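Local coordinates for protein fatty acid synthase 1, isoform A (Drosophila melanogaster, PDB 6FN6) that probably makes long-chain saturated fatty acids from acetyl-CoA and malonyl-CoA with NADPH, this piece being its dehydratase, enoylreductase and ketoreductase region, at residues A[602-615]-A[638-651]. Residues are numbered along the deposited sequence; the frame is centred on the assembly and turned at random.
Sequences ETCTVYYAPINFRD and VLGLEFAGRDTQGR
R646, extended from CG to NE (chi3 -178°), crosses the ring of Y607, whose own CG lies beside its backbone N (chi1 -81°), with R646 CG near CE1 and CD and NE near the hydroxyl. Ring and guanidinium planes stand 78° apart, and R646 NE makes a weak hydrogen bond to Y607 OH at 3.0 Å. An arginine suits this place because its long chain ends in a flat group with several N-H donors: R646 NH2 reaches G650 O at 3.2 Å, and NH1 forms a salt bridge to E900, which also hydrogen-bonds Y607 OH.

In the backbone, strand 608-611 runs antiparallel to strand 642-646, whereas 602-606, before the corner at Y607, crosses it steeply yet still pairs T605 with R646. At the classic beta bulge between them A644 O accepts from both Y607 N (3.1 Å) and Y608 N (2.9 Å). G645 suits the crossing because a side chain would run into T605 O, which instead lies 3.2 Å from G645 CA. F643 supplies apolar bulk, touching C604 CB and V606.

At the start of strand 642-646, CD2 of L641 lies over one face of the R614 guanidinium. N612 ND2 gives E642 OE2 a nearly straight 3.2 Å bond, with the acceptor in the amide plane; C690 N binds OE1.

Buried charge is thus answered locally in this enoylreductase sheet: E642 by N612 and C690, with K891 a long, weak ion pair, and R646 by E900, which would probably steady its positive charge.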
# COMPACT_ATOMS: atom_id res chain seq x y z
N GLU A 602 10.70 -27.24 -31.02
CA GLU A 602 11.95 -27.90 -31.39
C GLU A 602 12.48 -28.73 -30.23
O GLU A 602 12.70 -28.21 -29.13
CB GLU A 602 12.99 -26.87 -31.82
CG GLU A 602 14.27 -27.45 -32.40
CD GLU A 602 14.09 -27.99 -33.80
OE1 GLU A 602 12.94 -28.19 -34.22
OE2 GLU A 602 15.11 -28.20 -34.49
N THR A 603 12.69 -30.02 -30.47
CA THR A 603 13.26 -30.90 -29.46
C THR A 603 14.77 -30.74 -29.47
O THR A 603 15.43 -31.01 -30.47
CB THR A 603 12.89 -32.38 -29.70
OG1 THR A 603 11.48 -32.49 -29.91
CG2 THR A 603 13.28 -33.23 -28.50
N CYS A 604 15.32 -30.27 -28.35
CA CYS A 604 16.75 -30.01 -28.24
C CYS A 604 17.44 -30.98 -27.29
O CYS A 604 16.80 -31.55 -26.41
CB CYS A 604 16.99 -28.57 -27.78
SG CYS A 604 16.24 -27.31 -28.85
N THR A 605 18.74 -31.14 -27.47
CA THR A 605 19.55 -31.94 -26.56
C THR A 605 20.16 -31.02 -25.52
O THR A 605 20.85 -30.06 -25.87
CB THR A 605 20.66 -32.71 -27.30
OG1 THR A 605 20.11 -33.40 -28.43
CG2 THR A 605 21.33 -33.72 -26.37
N VAL A 606 19.92 -31.31 -24.25
CA VAL A 606 20.36 -30.42 -23.18
C VAL A 606 21.79 -30.74 -22.78
O VAL A 606 22.14 -31.90 -22.55
CB VAL A 606 19.41 -30.52 -21.96
CG1 VAL A 606 19.88 -29.59 -20.84
CG2 VAL A 606 17.99 -30.19 -22.37
N TYR A 607 22.61 -29.70 -22.69
CA TYR A 607 23.99 -29.83 -22.24
C TYR A 607 24.16 -29.16 -20.88
O TYR A 607 24.74 -29.72 -19.96
CB TYR A 607 24.95 -29.22 -23.25
CG TYR A 607 25.26 -30.13 -24.42
CD1 TYR A 607 24.28 -30.46 -25.35
CD2 TYR A 607 26.53 -30.66 -24.60
CE1 TYR A 607 24.56 -31.29 -26.41
CE2 TYR A 607 26.82 -31.49 -25.67
CZ TYR A 607 25.83 -31.80 -26.57
OH TYR A 607 26.10 -32.62 -27.64
N TYR A 608 23.64 -27.94 -20.78
CA TYR A 608 23.73 -27.16 -19.55
C TYR A 608 22.36 -26.65 -19.13
O TYR A 608 21.67 -26.01 -19.92
CB TYR A 608 24.71 -26.00 -19.74
CG TYR A 608 26.15 -26.45 -19.82
CD1 TYR A 608 26.71 -26.83 -21.04
CD2 TYR A 608 26.94 -26.53 -18.69
CE1 TYR A 608 28.01 -27.25 -21.12
CE2 TYR A 608 28.25 -26.95 -18.76
CZ TYR A 608 28.79 -27.31 -19.98
OH TYR A 608 30.09 -27.74 -20.06
N ALA A 609 21.97 -26.95 -17.90
CA ALA A 609 20.70 -26.49 -17.35
C ALA A 609 20.94 -25.75 -16.05
O ALA A 609 21.31 -26.36 -15.04
CB ALA A 609 19.76 -27.67 -17.13
N PRO A 610 20.75 -24.42 -16.05
CA PRO A 610 20.89 -23.67 -14.80
C PRO A 610 19.72 -23.84 -13.84
O PRO A 610 18.59 -24.07 -14.26
CB PRO A 610 20.97 -22.21 -15.28
CG PRO A 610 21.35 -22.28 -16.71
CD PRO A 610 20.71 -23.53 -17.22
N ILE A 611 20.00 -23.71 -12.54
CA ILE A 611 18.95 -23.64 -11.54
C ILE A 611 18.64 -22.18 -11.25
O ILE A 611 19.55 -21.36 -11.13
CB ILE A 611 19.35 -24.37 -10.24
CG1 ILE A 611 19.78 -25.81 -10.53
CG2 ILE A 611 18.20 -24.37 -9.25
CD1 ILE A 611 21.25 -26.05 -10.32
N ASN A 612 17.35 -21.87 -11.15
CA ASN A 612 16.92 -20.54 -10.77
C ASN A 612 16.18 -20.63 -9.44
O ASN A 612 15.82 -21.72 -9.00
CB ASN A 612 16.03 -19.93 -11.85
CG ASN A 612 16.82 -19.49 -13.07
OD1 ASN A 612 17.36 -18.38 -13.10
ND2 ASN A 612 16.90 -20.35 -14.08
N PHE A 613 15.96 -19.49 -8.79
CA PHE A 613 15.33 -19.48 -7.48
C PHE A 613 13.96 -20.16 -7.52
O PHE A 613 13.55 -20.80 -6.54
CB PHE A 613 15.19 -18.04 -6.96
CG PHE A 613 16.46 -17.48 -6.39
CD1 PHE A 613 17.09 -18.09 -5.32
CD2 PHE A 613 17.03 -16.33 -6.93
CE1 PHE A 613 18.26 -17.58 -4.79
CE2 PHE A 613 18.20 -15.81 -6.40
CZ PHE A 613 18.82 -16.44 -5.34
N ARG A 614 13.26 -20.06 -8.64
CA ARG A 614 11.94 -20.66 -8.77
C ARG A 614 12.02 -22.17 -8.57
O ARG A 614 11.13 -22.78 -7.98
CB ARG A 614 11.32 -20.34 -10.13
CG ARG A 614 9.87 -20.77 -10.28
CD ARG A 614 9.36 -20.54 -11.70
NE ARG A 614 8.56 -21.64 -12.21
CZ ARG A 614 9.04 -22.83 -12.54
NH1 ARG A 614 10.33 -23.10 -12.41
NH2 ARG A 614 8.23 -23.77 -13.01
N ASP A 615 13.10 -22.78 -9.06
CA ASP A 615 13.31 -24.21 -8.88
C ASP A 615 13.55 -24.53 -7.41
O ASP A 615 13.03 -25.51 -6.88
CB ASP A 615 14.49 -24.70 -9.72
CG ASP A 615 14.24 -24.56 -11.21
OD1 ASP A 615 13.06 -24.52 -11.62
OD2 ASP A 615 15.22 -24.46 -11.98
N VAL A 638 8.77 -30.48 -13.96
CA VAL A 638 8.54 -29.03 -13.94
C VAL A 638 9.81 -28.21 -13.75
O VAL A 638 9.82 -27.01 -14.02
CB VAL A 638 7.51 -28.67 -12.85
CG1 VAL A 638 6.17 -29.30 -13.16
CG2 VAL A 638 8.00 -29.14 -11.48
N LEU A 639 10.88 -28.84 -13.28
CA LEU A 639 12.12 -28.12 -13.01
C LEU A 639 12.82 -27.75 -14.32
O LEU A 639 12.68 -28.44 -15.33
CB LEU A 639 13.04 -28.97 -12.13
CG LEU A 639 12.47 -29.38 -10.77
CD1 LEU A 639 13.39 -30.38 -10.07
CD2 LEU A 639 12.22 -28.17 -9.88
N GLY A 640 13.58 -26.66 -14.30
CA GLY A 640 14.33 -26.24 -15.47
C GLY A 640 13.66 -25.13 -16.26
O GLY A 640 12.67 -25.37 -16.94
N LEU A 641 14.21 -23.93 -16.16
CA LEU A 641 13.60 -22.76 -16.80
C LEU A 641 14.34 -22.37 -18.08
O LEU A 641 13.77 -21.71 -18.95
CB LEU A 641 13.60 -21.59 -15.83
CG LEU A 641 12.50 -21.59 -14.76
CD1 LEU A 641 12.78 -20.50 -13.74
CD2 LEU A 641 11.12 -21.42 -15.36
N GLU A 642 15.60 -22.78 -18.19
CA GLU A 642 16.42 -22.44 -19.34
C GLU A 642 17.51 -23.49 -19.55
O GLU A 642 17.75 -24.32 -18.68
CB GLU A 642 17.05 -21.06 -19.16
CG GLU A 642 17.99 -20.97 -17.96
CD GLU A 642 18.48 -19.56 -17.69
OE1 GLU A 642 18.71 -18.81 -18.66
OE2 GLU A 642 18.63 -19.21 -16.50
N PHE A 643 18.17 -23.43 -20.70
CA PHE A 643 19.25 -24.37 -21.00
C PHE A 643 20.09 -23.92 -22.19
O PHE A 643 19.64 -23.15 -23.03
CB PHE A 643 18.68 -25.76 -21.28
CG PHE A 643 17.93 -25.87 -22.58
CD1 PHE A 643 18.60 -26.15 -23.76
CD2 PHE A 643 16.56 -25.67 -22.62
CE1 PHE A 643 17.91 -26.25 -24.95
CE2 PHE A 643 15.87 -25.77 -23.82
CZ PHE A 643 16.55 -26.05 -24.98
N ALA A 644 21.30 -24.45 -22.25
CA ALA A 644 22.13 -24.36 -23.45
C ALA A 644 22.37 -25.77 -23.96
O ALA A 644 22.67 -26.68 -23.18
CB ALA A 644 23.44 -23.66 -23.15
N GLY A 645 22.22 -25.97 -25.26
CA GLY A 645 22.35 -27.29 -25.84
C GLY A 645 22.44 -27.29 -27.35
O GLY A 645 22.91 -26.33 -27.96
N ARG A 646 21.98 -28.38 -27.96
CA ARG A 646 22.04 -28.53 -29.41
C ARG A 646 20.66 -28.68 -30.04
O ARG A 646 19.74 -29.25 -29.45
CB ARG A 646 22.90 -29.74 -29.77
CG ARG A 646 24.37 -29.53 -29.47
CD ARG A 646 25.23 -30.66 -30.01
NE ARG A 646 26.64 -30.47 -29.67
CZ ARG A 646 27.47 -29.67 -30.33
NH1 ARG A 646 28.73 -29.56 -29.95
NH2 ARG A 646 27.04 -28.96 -31.37
N ASP A 647 20.53 -28.15 -31.25
CA ASP A 647 19.28 -28.18 -32.00
C ASP A 647 19.05 -29.58 -32.56
O ASP A 647 19.93 -30.44 -32.48
CB ASP A 647 19.33 -27.15 -33.13
CG ASP A 647 18.00 -26.98 -33.83
OD1 ASP A 647 17.14 -26.25 -33.31
OD2 ASP A 647 17.82 -27.59 -34.91
N THR A 648 17.87 -29.82 -33.12
CA THR A 648 17.59 -31.05 -33.85
C THR A 648 18.63 -31.28 -34.95
O THR A 648 18.89 -32.42 -35.34
CB THR A 648 16.18 -31.02 -34.48
OG1 THR A 648 15.19 -30.99 -33.44
CG2 THR A 648 15.93 -32.24 -35.36
N GLN A 649 19.21 -30.19 -35.44
CA GLN A 649 20.18 -30.26 -36.52
C GLN A 649 21.59 -29.95 -36.00
O GLN A 649 22.47 -29.52 -36.75
CB GLN A 649 19.79 -29.29 -37.64
CG GLN A 649 20.44 -29.60 -38.98
CD GLN A 649 20.01 -28.65 -40.08
OE1 GLN A 649 19.72 -29.07 -41.20
NE2 GLN A 649 19.97 -27.36 -39.77
N GLY A 650 21.80 -30.17 -34.70
CA GLY A 650 23.11 -30.08 -34.09
C GLY A 650 23.66 -28.67 -33.95
O GLY A 650 24.84 -28.48 -33.65
N ARG A 651 22.81 -27.67 -34.16
CA ARG A 651 23.20 -26.28 -33.99
C ARG A 651 23.37 -25.92 -32.51
O ARG A 651 22.63 -26.41 -31.66
CB ARG A 651 22.15 -25.37 -34.65
CG ARG A 651 22.19 -25.42 -36.16
CD ARG A 651 21.07 -24.61 -36.77
NE ARG A 651 19.78 -25.27 -36.57
CZ ARG A 651 18.60 -24.72 -36.82
NH1 ARG A 651 18.52 -23.48 -37.28
NH2 ARG A 651 17.49 -25.41 -36.60